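4-alpha-glucanotransferase (Aquifex aeolicus, PDB 1TZ7) is an amylomaltase, a single-chain member of the 4-alpha-glucanotransferase family built round a parallel beta/alpha barrel. Local coordinates at residues P231-A236 with D250-F255; L244-G249 with Y314-Y319; E426-E431 with N438-R443; L444-R449 with K495-I500. One frame throughout, in Å; residues are numbered along the deposited sequence.

Interaction 1 (P231-A236 with D250-F255)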
loop_
_atom_site.group_PDB
_atom_site.type_symbol
_atom_site.label_atom_id
_atom_site.label_comp_id
_atom_site.label_asym_id
_atom_site.label_seq_id
_atom_site.Cartn_x
_atom_site.Cartn_y
_atom_site.Cartn_z
ATOM N N PRO A 231 -8.964 -5.455 6.334
ATOM C CA PRO A 231 -7.933 -5.924 7.260
ATOM C C PRO A 231 -7.840 -7.433 7.220
ATOM O O PRO A 231 -8.747 -8.080 6.688
ATOM C CB PRO A 231 -8.457 -5.466 8.619
ATOM C CG PRO A 231 -9.937 -5.512 8.476
ATOM C CD PRO A 231 -10.232 -5.165 7.024
ATOM N N SER A 232 -6.774 -7.993 7.771
ATOM C CA SER A 232 -6.721 -9.433 8.008
ATOM C C SER A 232 -7.594 -9.784 9.214
ATOM O O SER A 232 -7.846 -8.940 10.073
ATOM C CB SER A 232 -5.279 -9.890 8.245
ATOM O OG SER A 232 -4.747 -9.318 9.425
ATOM N N TYR A 233 -8.059 -11.025 9.270
ATOM C CA TYR A 233 -8.830 -11.492 10.414
ATOM C C TYR A 233 -8.002 -11.376 11.683
ATOM O O TYR A 233 -8.522 -11.038 12.748
ATOM C CB TYR A 233 -9.272 -12.941 10.215
ATOM C CG TYR A 233 -10.040 -13.499 11.386
ATOM C CD1 TYR A 233 -9.583 -14.614 12.078
ATOM C CD2 TYR A 233 -11.221 -12.903 11.812
ATOM C CE1 TYR A 233 -10.285 -15.124 13.158
ATOM C CE2 TYR A 233 -11.929 -13.405 12.888
ATOM C CZ TYR A 233 -11.458 -14.513 13.558
ATOM O OH TYR A 233 -12.157 -15.009 14.622
ATOM N N SER A 234 -6.705 -11.660 11.560
ATOM C CA SER A 234 -5.768 -11.529 12.672
ATOM C C SER A 234 -5.217 -10.106 12.745
ATOM O O SER A 234 -4.045 -9.858 12.418
ATOM C CB SER A 234 -4.614 -12.517 12.505
ATOM O OG SER A 234 -5.092 -13.852 12.463
ATOM N N SER A 235 -6.064 -9.176 13.166
ATOM C CA SER A 235 -5.669 -7.774 13.280
ATOM C C SER A 235 -6.319 -7.112 14.493
ATOM O O SER A 235 -7.366 -7.554 14.974
ATOM C CB SER A 235 -6.035 -7.005 11.999
ATOM O OG SER A 235 -7.436 -6.846 11.870
ATOM N N ALA A 236 -5.683 -6.058 14.985
ATOM C CA ALA A 236 -6.258 -5.230 16.035
ATOM C C ALA A 236 -7.591 -4.618 15.591
ATOM O O ALA A 236 -8.434 -4.314 16.409
ATOM C CB ALA A 236 -5.286 -4.135 16.426
ATOM N N ASP A 250 -19.216 -16.603 18.200
ATOM C CA ASP A 250 -17.866 -16.809 18.749
ATOM C C ASP A 250 -16.823 -15.862 18.111
ATOM O O ASP A 250 -15.623 -16.000 18.354
ATOM C CB ASP A 250 -17.430 -18.268 18.549
ATOM C CG ASP A 250 -18.415 -19.261 19.150
ATOM O OD1 ASP A 250 -18.690 -19.169 20.366
ATOM O OD2 ASP A 250 -18.963 -20.163 18.482
ATOM N N LEU A 251 -17.299 -14.911 17.299
ATOM C CA LEU A 251 -16.420 -13.940 16.612
ATOM C C LEU A 251 -15.504 -14.602 15.558
ATOM O O LEU A 251 -14.490 -14.023 15.151
ATOM C CB LEU A 251 -15.572 -13.152 17.628
ATOM C CG LEU A 251 -16.336 -12.482 18.783
ATOM C CD1 LEU A 251 -15.375 -11.728 19.684
ATOM C CD2 LEU A 251 -17.422 -11.547 18.258
ATOM N N LYS A 252 -15.869 -15.804 15.122
ATOM C CA LYS A 252 -15.268 -16.408 13.933
ATOM C C LYS A 252 -16.007 -15.923 12.684
ATOM O O LYS A 252 -17.211 -15.688 12.730
ATOM C CB LYS A 252 -15.329 -17.938 14.016
ATOM C CG LYS A 252 -14.133 -18.570 14.716
ATOM C CD LYS A 252 -14.177 -20.097 14.626
ATOM C CE LYS A 252 -13.217 -20.743 15.611
ATOM N NZ LYS A 252 -13.447 -22.210 15.735
ATOM N N PRO A 253 -15.288 -15.775 11.570
ATOM C CA PRO A 253 -15.890 -15.279 10.331
ATOM C C PRO A 253 -17.062 -16.139 9.874
ATOM O O PRO A 253 -16.942 -17.359 9.807
ATOM C CB PRO A 253 -14.734 -15.355 9.320
ATOM C CG PRO A 253 -13.499 -15.370 10.148
ATOM C CD PRO A 253 -13.855 -16.074 11.408
ATOM N N LEU A 254 -18.185 -15.496 9.581
ATOM C CA LEU A 254 -19.330 -16.164 8.976
ATOM C C LEU A 254 -19.184 -16.165 7.450
ATOM O O LEU A 254 -19.572 -17.119 6.782
ATOM C CB LEU A 254 -20.627 -15.448 9.386
ATOM C CG LEU A 254 -21.946 -16.230 9.302
ATOM C CD1 LEU A 254 -21.900 -17.511 10.141
ATOM C CD2 LEU A 254 -23.102 -15.341 9.750
ATOM N N PHE A 255 -18.621 -15.085 6.910
ATOM C CA PHE A 255 -18.245 -15.035 5.495
ATOM C C PHE A 255 -16.858 -14.410 5.322
ATOM O O PHE A 255 -16.420 -13.611 6.150
ATOM C CB PHE A 255 -19.279 -14.239 4.699
ATOM C CG PHE A 255 -20.655 -14.859 4.692
ATOM C CD1 PHE A 255 -20.992 -15.827 3.753
ATOM C CD2 PHE A 255 -21.610 -14.474 5.622
ATOM C CE1 PHE A 255 -22.259 -16.401 3.744
ATOM C CE2 PHE A 255 -22.879 -15.046 5.617
ATOM C CZ PHE A 255 -23.200 -16.008 4.677
#
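Y233 reaches out of one loop and meets the 250-255 loop in two ways, with one ring face against the P253 ring and its hydroxyl hydrogen-bonded to L251. Its CG stands anti to the backbone N (chi1 178°), which sends the aromatic ring straight across to the other segment. There the proline ring crosses the tyrosine side chain at about a right angle and covers one face. P253 CG sits 3.9 Å from the centroid of the Y233 ring, 18° off the normal, in a CH-pi contact; P253 CD rests nearer the rim, 3.6 Å from Y233 CZ. At the end of the ring, Y233 OH donates to L251 O over 2.6 Å. The oxygen lies near the plane of the aromatic ring, whereas the hydroxyl is tilted 30° from the carbonyl plane of L251. The backbone of K252 passes close by, its CA 3.5 Å from Y233 OH. The rings of W169 and Y170 also meet Y233, and D248 OD2 accepts from K252 N. Within its own loop, S235 OG donates to S232 O in the carbonyl plane, and S235 stands at the N-cap of helix 236-240. The contact thus closes the loop-helix-loop excursion between strands 222-227 and 255-259. The phenol is held by both its polar end and its ring face, a combination that should limit rotation of the ring and gives the L251 carbonyl a short hydrogen bond, though from outside its plane.

Interaction 2 (L244-G249 with Y314-Y319)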
loop_
_atom_site.group_PDB
_atom_site.type_symbol
_atom_site.label_atom_id
_atom_site.label_comp_id
_atom_site.label_asym_id
_atom_site.label_seq_id
_atom_site.Cartn_x
_atom_site.Cartn_y
_atom_site.Cartn_z
ATOM N N LEU A 244 -18.318 -4.610 13.062
ATOM C CA LEU A 244 -18.118 -4.042 11.719
ATOM C C LEU A 244 -17.825 -5.137 10.667
ATOM O O LEU A 244 -17.655 -4.840 9.479
ATOM C CB LEU A 244 -16.968 -3.015 11.746
ATOM C CG LEU A 244 -17.353 -1.518 11.793
ATOM C CD1 LEU A 244 -18.604 -1.269 12.597
ATOM C CD2 LEU A 244 -16.204 -0.693 12.323
ATOM N N PHE A 245 -17.773 -6.390 11.111
ATOM C CA PHE A 245 -17.513 -7.524 10.220
ATOM C C PHE A 245 -18.569 -8.606 10.406
ATOM O O PHE A 245 -19.275 -8.628 11.416
ATOM C CB PHE A 245 -16.122 -8.098 10.493
ATOM C CG PHE A 245 -15.033 -7.093 10.384
ATOM C CD1 PHE A 245 -14.718 -6.272 11.459
ATOM C CD2 PHE A 245 -14.324 -6.942 9.199
ATOM C CE1 PHE A 245 -13.707 -5.325 11.357
ATOM C CE2 PHE A 245 -13.313 -5.996 9.094
ATOM C CZ PHE A 245 -13.007 -5.188 10.174
ATOM N N LYS A 246 -18.678 -9.504 9.427
ATOM C CA LYS A 246 -19.677 -10.567 9.479
ATOM C C LYS A 246 -19.127 -11.764 10.234
ATOM O O LYS A 246 -18.558 -12.674 9.645
ATOM C CB LYS A 246 -20.113 -10.970 8.067
ATOM C CG LYS A 246 -20.977 -9.914 7.368
ATOM C CD LYS A 246 -21.715 -10.483 6.165
ATOM C CE LYS A 246 -22.712 -9.477 5.604
ATOM N NZ LYS A 246 -23.236 -9.885 4.276
ATOM N N LEU A 247 -19.297 -11.740 11.555
ATOM C CA LEU A 247 -18.848 -12.822 12.420
ATOM C C LEU A 247 -20.041 -13.455 13.126
ATOM O O LEU A 247 -21.105 -12.846 13.232
ATOM C CB LEU A 247 -17.854 -12.294 13.463
ATOM C CG LEU A 247 -16.789 -11.308 12.968
ATOM C CD1 LEU A 247 -15.928 -10.823 14.134
ATOM C CD2 LEU A 247 -15.920 -11.937 11.884
ATOM N N ASP A 248 -19.856 -14.679 13.612
ATOM C CA ASP A 248 -20.899 -15.377 14.354
ATOM C C ASP A 248 -20.775 -15.083 15.860
ATOM O O ASP A 248 -20.079 -14.151 16.260
ATOM C CB ASP A 248 -20.825 -16.895 14.085
ATOM C CG ASP A 248 -19.516 -17.513 14.551
ATOM O OD1 ASP A 248 -19.195 -18.634 14.100
ATOM O OD2 ASP A 248 -18.748 -16.957 15.357
ATOM N N GLY A 249 -21.454 -15.882 16.682
ATOM C CA GLY A 249 -21.469 -15.673 18.121
ATOM C C GLY A 249 -20.090 -15.767 18.769
ATOM O O GLY A 249 -19.823 -15.095 19.767
ATOM N N TYR A 314 -19.387 -6.589 -3.353
ATOM C CA TYR A 314 -18.231 -7.405 -2.994
ATOM C C TYR A 314 -18.558 -8.894 -3.042
ATOM O O TYR A 314 -19.697 -9.304 -2.806
ATOM C CB TYR A 314 -17.715 -7.022 -1.603
ATOM C CG TYR A 314 -18.667 -7.341 -0.476
ATOM C CD1 TYR A 314 -18.556 -8.528 0.238
ATOM C CD2 TYR A 314 -19.675 -6.447 -0.114
ATOM C CE1 TYR A 314 -19.421 -8.824 1.274
ATOM C CE2 TYR A 314 -20.547 -6.733 0.920
ATOM C CZ TYR A 314 -20.416 -7.925 1.613
ATOM O OH TYR A 314 -21.277 -8.219 2.643
ATOM N N TRP A 315 -17.548 -9.694 -3.352
ATOM C CA TRP A 315 -17.706 -11.132 -3.437
ATOM C C TRP A 315 -17.626 -11.751 -2.035
ATOM O O TRP A 315 -16.645 -11.563 -1.312
ATOM C CB TRP A 315 -16.630 -11.723 -4.350
ATOM C CG TRP A 315 -16.829 -13.178 -4.676
ATOM C CD1 TRP A 315 -16.067 -14.223 -4.246
ATOM C CD2 TRP A 315 -17.848 -13.743 -5.511
ATOM N NE1 TRP A 315 -16.549 -15.404 -4.757
ATOM C CE2 TRP A 315 -17.644 -15.138 -5.537
ATOM C CE3 TRP A 315 -18.919 -13.213 -6.240
ATOM C CZ2 TRP A 315 -18.468 -16.004 -6.260
ATOM C CZ3 TRP A 315 -19.738 -14.083 -6.960
ATOM C CH2 TRP A 315 -19.505 -15.456 -6.961
ATOM N N GLU A 316 -18.670 -12.481 -1.668
ATOM C CA GLU A 316 -18.819 -13.022 -0.323
ATOM C C GLU A 316 -18.980 -14.552 -0.385
ATOM O O GLU A 316 -19.919 -15.050 -0.990
ATOM C CB GLU A 316 -20.051 -12.405 0.333
ATOM C CG GLU A 316 -20.313 -12.862 1.749
ATOM C CD GLU A 316 -21.583 -12.264 2.322
ATOM O OE1 GLU A 316 -21.518 -11.154 2.895
ATOM O OE2 GLU A 316 -22.646 -12.900 2.196
ATOM N N VAL A 317 -18.058 -15.283 0.253
ATOM C CA VAL A 317 -18.104 -16.759 0.254
ATOM C C VAL A 317 -18.166 -17.327 1.702
ATOM O O VAL A 317 -17.496 -16.831 2.594
ATOM C CB VAL A 317 -16.873 -17.379 -0.508
ATOM C CG1 VAL A 317 -16.344 -16.411 -1.565
ATOM C CG2 VAL A 317 -15.764 -17.774 0.464
ATOM N N PRO A 318 -18.983 -18.366 1.906
ATOM C CA PRO A 318 -19.124 -19.010 3.231
ATOM C C PRO A 318 -17.795 -19.510 3.827
ATOM O O PRO A 318 -16.979 -20.125 3.120
ATOM C CB PRO A 318 -20.047 -20.201 2.943
ATOM C CG PRO A 318 -20.786 -19.826 1.711
ATOM C CD PRO A 318 -19.852 -18.992 0.894
ATOM N N TYR A 319 -17.596 -19.248 5.121
ATOM C CA TYR A 319 -16.379 -19.660 5.819
ATOM C C TYR A 319 -16.307 -21.176 5.905
ATOM O O TYR A 319 -17.321 -21.844 6.147
ATOM C CB TYR A 319 -16.343 -19.053 7.232
ATOM C CG TYR A 319 -15.164 -19.510 8.081
ATOM C CD1 TYR A 319 -13.861 -19.113 7.773
ATOM C CD2 TYR A 319 -15.354 -20.333 9.189
ATOM C CE1 TYR A 319 -12.780 -19.525 8.547
ATOM C CE2 TYR A 319 -14.279 -20.753 9.968
ATOM C CZ TYR A 319 -12.995 -20.344 9.641
ATOM O OH TYR A 319 -11.931 -20.750 10.404
#
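K246 and E316 form a short salt bridge, with K246 NZ 2.5 Å from E316 OE1, and this charged pair is the tight centre of the contact. The lysine chain is extended beyond CG and crosses the glutamate at about a right angle; its ammonium meets OE1 at the syn lone pair. E316 has CG anti to its backbone N (chi1 -179°) and stretches out from strand 313-318 to meet it. From the anti side of the same oxygen, 31° out of the carboxylate plane, Y314 OH donates to E316 OE1 over 3.0 Å; K246 NZ lies at the edge of the tyrosine ring. Y314 and E316 are buried, and F255 of the adjacent strand packs on the glutamate. The lysine side is more open: K246 is partly exposed. The backbones themselves do not meet, K246 CA lying 10.1 Å from E316 CA. The other carboxylate oxygen, E316 OE2, makes a salt bridge with R328 on strand 328-331. A loop is thereby tied to the antiparallel sheet through charged side chains. With two basic groups and a hydroxyl directed at it, the buried carboxylate is probably stabilised in its ionised form.

Interaction 3 (E426-E431 with N438-R443)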
loop_
_atom_site.group_PDB
_atom_site.type_symbol
_atom_site.label_atom_id
_atom_site.label_comp_id
_atom_site.label_asym_id
_atom_site.label_seq_id
_atom_site.Cartn_x
_atom_site.Cartn_y
_atom_site.Cartn_z
ATOM N N GLU A 426 1.904 -2.005 -34.380
ATOM C CA GLU A 426 1.039 -1.247 -35.283
ATOM C C GLU A 426 0.609 0.081 -34.641
ATOM O O GLU A 426 0.397 1.074 -35.336
ATOM C CB GLU A 426 -0.191 -2.076 -35.666
ATOM C CG GLU A 426 0.082 -3.096 -36.759
ATOM C CD GLU A 426 -1.107 -3.998 -37.037
ATOM O OE1 GLU A 426 -1.090 -4.703 -38.070
ATOM O OE2 GLU A 426 -2.053 -4.006 -36.228
ATOM N N TYR A 427 0.490 0.090 -33.320
ATOM C CA TYR A 427 0.138 1.312 -32.603
ATOM C C TYR A 427 1.287 2.324 -32.671
ATOM O O TYR A 427 1.057 3.527 -32.811
ATOM C CB TYR A 427 -0.212 1.011 -31.149
ATOM C CG TYR A 427 -1.045 2.102 -30.496
ATOM C CD1 TYR A 427 -0.470 3.009 -29.618
ATOM C CD2 TYR A 427 -2.403 2.226 -30.774
ATOM C CE1 TYR A 427 -1.228 4.017 -29.020
ATOM C CE2 TYR A 427 -3.171 3.224 -30.185
ATOM C CZ TYR A 427 -2.572 4.120 -29.308
ATOM O OH TYR A 427 -3.322 5.112 -28.718
ATOM N N LEU A 428 2.523 1.820 -32.581
ATOM C CA LEU A 428 3.724 2.667 -32.655
ATOM C C LEU A 428 4.065 3.011 -34.088
ATOM O O LEU A 428 4.756 3.989 -34.350
ATOM C CB LEU A 428 4.917 1.958 -31.989
ATOM C CG LEU A 428 4.747 1.845 -30.473
ATOM C CD1 LEU A 428 5.647 0.844 -29.802
ATOM C CD2 LEU A 428 4.677 3.171 -29.754
ATOM N N GLY A 429 3.572 2.201 -35.020
ATOM C CA GLY A 429 3.853 2.392 -36.423
ATOM C C GLY A 429 5.132 1.710 -36.869
ATOM O O GLY A 429 5.552 1.865 -38.007
ATOM N N ARG A 430 5.754 0.952 -35.971
ATOM C CA ARG A 430 6.968 0.212 -36.317
ATOM C C ARG A 430 7.246 -0.926 -35.341
ATOM O O ARG A 430 6.759 -0.929 -34.206
ATOM C CB ARG A 430 8.170 1.157 -36.362
ATOM C CG ARG A 430 8.453 1.874 -35.044
ATOM C CD ARG A 430 9.210 3.184 -35.209
ATOM N NE ARG A 430 10.221 3.377 -34.169
ATOM C CZ ARG A 430 9.981 3.907 -32.968
ATOM N NH1 ARG A 430 10.973 4.039 -32.095
ATOM N NH2 ARG A 430 8.753 4.304 -32.635
ATOM N N GLU A 431 8.032 -1.895 -35.796
ATOM C CA GLU A 431 8.592 -2.911 -34.917
ATOM C C GLU A 431 9.731 -2.309 -34.103
ATOM O O GLU A 431 10.554 -1.561 -34.636
ATOM C CB GLU A 431 9.110 -4.098 -35.742
ATOM C CG GLU A 431 8.608 -5.444 -35.268
ATOM C CD GLU A 431 9.221 -6.597 -36.037
ATOM O OE1 GLU A 431 8.905 -6.749 -37.237
ATOM O OE2 GLU A 431 10.019 -7.351 -35.442
ATOM N N ASN A 438 10.331 -0.269 -23.151
ATOM C CA ASN A 438 10.058 0.552 -21.969
ATOM C C ASN A 438 9.979 2.028 -22.318
ATOM O O ASN A 438 9.059 2.714 -21.916
ATOM C CB ASN A 438 11.135 0.338 -20.901
ATOM C CG ASN A 438 10.682 -0.591 -19.796
ATOM O OD1 ASN A 438 9.629 -0.391 -19.190
ATOM N ND2 ASN A 438 11.473 -1.610 -19.527
ATOM N N GLU A 439 10.956 2.504 -23.075
ATOM C CA GLU A 439 11.008 3.907 -23.467
ATOM C C GLU A 439 9.778 4.287 -24.296
ATOM O O GLU A 439 9.184 5.341 -24.089
ATOM C CB GLU A 439 12.277 4.182 -24.269
ATOM C CG GLU A 439 12.490 5.643 -24.616
ATOM C CD GLU A 439 13.672 5.858 -25.543
ATOM O OE1 GLU A 439 13.650 6.837 -26.311
ATOM O OE2 GLU A 439 14.624 5.044 -25.503
ATOM N N GLU A 440 9.408 3.419 -25.237
ATOM C CA GLU A 440 8.295 3.697 -26.147
ATOM C C GLU A 440 6.979 3.794 -25.389
ATOM O O GLU A 440 6.127 4.637 -25.705
ATOM C CB GLU A 440 8.198 2.612 -27.229
ATOM C CG GLU A 440 8.367 3.128 -28.647
ATOM C CD GLU A 440 9.623 3.954 -28.821
ATOM O OE1 GLU A 440 9.518 5.198 -28.852
ATOM O OE2 GLU A 440 10.714 3.359 -28.925
ATOM N N LEU A 441 6.814 2.940 -24.382
ATOM C CA LEU A 441 5.569 2.883 -23.628
ATOM C C LEU A 441 5.517 3.963 -22.573
ATOM O O LEU A 441 4.444 4.440 -22.226
ATOM C CB LEU A 441 5.393 1.499 -22.982
ATOM C CG LEU A 441 5.206 0.322 -23.960
ATOM C CD1 LEU A 441 4.463 -0.822 -23.299
ATOM C CD2 LEU A 441 4.487 0.762 -25.223
ATOM N N ILE A 442 6.679 4.353 -22.056
ATOM C CA ILE A 442 6.763 5.514 -21.182
ATOM C C ILE A 442 6.296 6.766 -21.933
ATOM O O ILE A 442 5.510 7.544 -21.415
ATOM C CB ILE A 442 8.203 5.699 -20.653
ATOM C CG1 ILE A 442 8.491 4.684 -19.536
ATOM C CG2 ILE A 442 8.406 7.123 -20.122
ATOM C CD1 ILE A 442 9.973 4.469 -19.266
ATOM N N ARG A 443 6.782 6.940 -23.161
ATOM C CA ARG A 443 6.368 8.070 -24.005
ATOM C C ARG A 443 4.854 8.087 -24.222
ATOM O O ARG A 443 4.233 9.137 -24.160
ATOM C CB ARG A 443 7.070 8.019 -25.352
ATOM C CG ARG A 443 8.518 8.465 -25.316
ATOM C CD ARG A 443 9.204 8.412 -26.666
ATOM N NE ARG A 443 10.642 8.648 -26.563
ATOM C CZ ARG A 443 11.222 9.843 -26.675
ATOM N NH1 ARG A 443 10.490 10.929 -26.896
ATOM N NH2 ARG A 443 12.542 9.952 -26.569
#
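The loop joining two consecutive helices, 418-428 and 437-447, brings L428, at the end of the first, and R430, just past G429, against E440 on the second. G429, with a positive phi of 87°, is where the chain leaves the helical path between those two residues. L428 lays its branched end against the aliphatic part of the glutamate: CD1 is 3.7 Å and CD2 3.9 Å from E440 CG. The glutamate chain bends at chi2 (52°), and its carboxylate comes up to the arginine. R430 arrives from the opposite direction, and R430 NH1 makes a weak hydrogen bond of 3.3 Å to E440 OE2 within a salt bridge. The guanidinium and carboxylate planes stand 72° apart, a mutual turn that does not give a flat, two-pronged pairing. Within helix 437-447, R443 NH2 and E439 OE1, four residues apart, form a second salt bridge with a weak hydrogen bond. This is a surface contact, and a bound (4S)-2-methyl-2,4-pentanediol lies about 4 Å from the L428 side chain. Deeper in, L441 packs on L424 of helix 418-428 and on I409 and W412 of helix 409-414, while E439 and I442 touch F493 and L497 of helix 491-500, leaving helix 437-447 in contact with all three.

Interaction 4 (L444-R449 with K495-I500)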
loop_
_atom_site.group_PDB
_atom_site.type_symbol
_atom_site.label_atom_id
_atom_site.label_comp_id
_atom_site.label_asym_id
_atom_site.label_seq_id
_atom_site.Cartn_x
_atom_site.Cartn_y
_atom_site.Cartn_z
ATOM N N LEU A 444 4.272 6.911 -24.477
ATOM C CA LEU A 444 2.823 6.792 -24.714
ATOM C C LEU A 444 2.025 7.208 -23.464
ATOM O O LEU A 444 0.994 7.876 -23.561
ATOM C CB LEU A 444 2.464 5.346 -25.100
ATOM C CG LEU A 444 2.082 5.028 -26.565
ATOM C CD1 LEU A 444 2.515 6.093 -27.534
ATOM C CD2 LEU A 444 2.643 3.686 -26.970
ATOM N N VAL A 445 2.508 6.804 -22.303
ATOM C CA VAL A 445 1.868 7.163 -21.055
ATOM C C VAL A 445 1.993 8.689 -20.801
ATOM O O VAL A 445 1.032 9.338 -20.396
ATOM C CB VAL A 445 2.475 6.365 -19.873
ATOM C CG1 VAL A 445 2.067 6.974 -18.538
ATOM C CG2 VAL A 445 2.047 4.910 -19.951
ATOM N N LEU A 446 3.177 9.241 -21.063
ATOM C CA LEU A 446 3.446 10.653 -20.797
ATOM C C LEU A 446 2.696 11.578 -21.762
ATOM O O LEU A 446 2.268 12.662 -21.376
ATOM C CB LEU A 446 4.955 10.942 -20.877
ATOM C CG LEU A 446 5.852 10.261 -19.834
ATOM C CD1 LEU A 446 7.318 10.588 -20.104
ATOM C CD2 LEU A 446 5.474 10.661 -18.441
ATOM N N ILE A 447 2.544 11.147 -23.016
ATOM C CA ILE A 447 1.893 11.971 -24.044
ATOM C C ILE A 447 0.368 12.010 -23.858
ATOM O O ILE A 447 -0.305 12.876 -24.410
ATOM C CB ILE A 447 2.240 11.453 -25.478
ATOM C CG1 ILE A 447 1.944 12.541 -26.522
ATOM C CG2 ILE A 447 1.445 10.200 -25.803
ATOM C CD1 ILE A 447 2.502 12.248 -27.883
ATOM N N SER A 448 -0.159 11.063 -23.088
ATOM C CA SER A 448 -1.598 10.986 -22.832
ATOM C C SER A 448 -2.077 12.220 -22.094
ATOM O O SER A 448 -1.275 13.008 -21.599
ATOM C CB SER A 448 -1.915 9.752 -22.005
ATOM O OG SER A 448 -1.527 9.946 -20.665
ATOM N N ARG A 449 -3.390 12.382 -22.014
ATOM C CA ARG A 449 -3.977 13.502 -21.289
ATOM C C ARG A 449 -4.320 13.140 -19.848
ATOM O O ARG A 449 -4.828 13.970 -19.110
ATOM C CB ARG A 449 -5.209 14.024 -22.029
ATOM C CG ARG A 449 -4.836 14.675 -23.385
ATOM C CD ARG A 449 -5.382 16.105 -23.675
ATOM N NE ARG A 449 -5.889 16.832 -22.576
ATOM C CZ ARG A 449 -5.422 17.967 -22.038
ATOM N NH1 ARG A 449 -4.237 18.519 -22.328
ATOM N NH2 ARG A 449 -6.145 18.485 -21.095
ATOM N N LYS A 495 14.283 13.306 -17.219
ATOM C CA LYS A 495 14.018 14.746 -17.086
ATOM C C LYS A 495 13.633 15.346 -18.431
ATOM O O LYS A 495 12.647 16.077 -18.534
ATOM C CB LYS A 495 15.247 15.472 -16.521
ATOM C CG LYS A 495 15.037 16.970 -16.281
ATOM C CD LYS A 495 16.283 17.619 -15.671
ATOM C CE LYS A 495 16.067 19.108 -15.400
ATOM N NZ LYS A 495 17.351 19.862 -15.355
ATOM N N LYS A 496 14.415 15.026 -19.459
ATOM C CA LYS A 496 14.137 15.488 -20.817
ATOM C C LYS A 496 12.735 15.068 -21.262
ATOM O O LYS A 496 11.998 15.857 -21.835
ATOM C CB LYS A 496 15.176 14.921 -21.792
ATOM C CG LYS A 496 15.154 15.566 -23.171
ATOM C CD LYS A 496 16.541 16.034 -23.585
ATOM C CE LYS A 496 16.503 16.774 -24.904
ATOM N NZ LYS A 496 16.059 18.187 -24.740
ATOM N N LEU A 497 12.383 13.820 -20.991
ATOM C CA LEU A 497 11.092 13.272 -21.419
ATOM C C LEU A 497 9.927 13.990 -20.746
ATOM O O LEU A 497 8.946 14.323 -21.396
ATOM C CB LEU A 497 11.020 11.774 -21.107
ATOM C CG LEU A 497 11.057 10.814 -22.302
ATOM C CD1 LEU A 497 12.154 11.178 -23.276
ATOM C CD2 LEU A 497 11.225 9.392 -21.815
ATOM N N LEU A 498 10.040 14.216 -19.439
ATOM C CA LEU A 498 8.992 14.909 -18.693
ATOM C C LEU A 498 8.748 16.298 -19.281
ATOM O O LEU A 498 7.619 16.722 -19.412
ATOM C CB LEU A 498 9.367 15.031 -17.205
ATOM C CG LEU A 498 9.401 13.737 -16.380
ATOM C CD1 LEU A 498 9.478 14.063 -14.900
ATOM C CD2 LEU A 498 8.192 12.850 -16.668
ATOM N N GLY A 499 9.833 16.995 -19.633
ATOM C CA GLY A 499 9.737 18.333 -20.200
ATOM C C GLY A 499 9.120 18.332 -21.589
ATOM O O GLY A 499 8.324 19.201 -21.916
ATOM N N ILE A 500 9.488 17.342 -22.398
ATOM C CA ILE A 500 8.961 17.210 -23.761
ATOM C C ILE A 500 7.438 17.046 -23.754
ATOM O O ILE A 500 6.750 17.603 -24.607
ATOM C CB ILE A 500 9.634 15.994 -24.483
ATOM C CG1 ILE A 500 11.076 16.331 -24.848
ATOM C CG2 ILE A 500 8.859 15.610 -25.735
ATOM C CD1 ILE A 500 11.952 15.104 -25.095
#
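The two backbones come closest where L446 CA and L498 CA are 7.3 Å apart, bringing helix 437-447 beside the C-terminal helix 491-500. Helix 437-447 belongs to the beta-alpha-beta crossover between the neighbouring parallel strands 397-400 and 452-456 of the barrel, and helix 491-500, which follows the last barrel strand in the chain, packs beside it. Leucines alone make the contact. L446 points toward the other helix and does most of the work, since its two methyls divide between two partners. L446 CD1 meets the root of L497, lying 4.0 Å from L497 CB, and these side chains cross at about a right angle. The other branch, L446 CD2, touches L498 CD2 at 3.9 Å. L498 takes a different route to the meeting point. It leaves its own backbone heading away from L446, but with CG anti to the carbonyl carbon (chi1 -69°) one of its methyls comes back within van der Waals distance. All three leucines are buried, and L497 also packs on I442 and touches the R443 side chain, one turn back along helix 437-447. On the barrel side, V445 and S448 lie against Y399 of strand 397-400, while L444 packs on Y427 and L428 of helix 418-428. Beyond L498 the chain also grips this region through polar atoms, R503 NE donating to L446 O. Where the backbone turns from the helix toward strand 452-456, S448 OG donates to V445 O over 2.6 Å, reaching the carbonyl three residues back.

The contacts form two clusters whose centres lie about 45 to 47 Å apart. Interactions 1 and 2 touch: their segments alternate along the chain, L254 N probably bonds to K246 O, and F255 packs on E316, so the loops on both sides of helix 236-240 are joined to the antiparallel sheet. Interactions 3 and 4 both use helix 437-447 and meet through L428 and L444, whose CD2 atoms are 3.5 Å apart. Depth alone does not set the chemistry: of the two buried contacts, interaction 4 is wholly apolar and interaction 2 charged. Interaction 3, at the surface, adds a weakly bonded salt bridge to its packing; interaction 1, partly buried, relies on a neutral phenol and a proline.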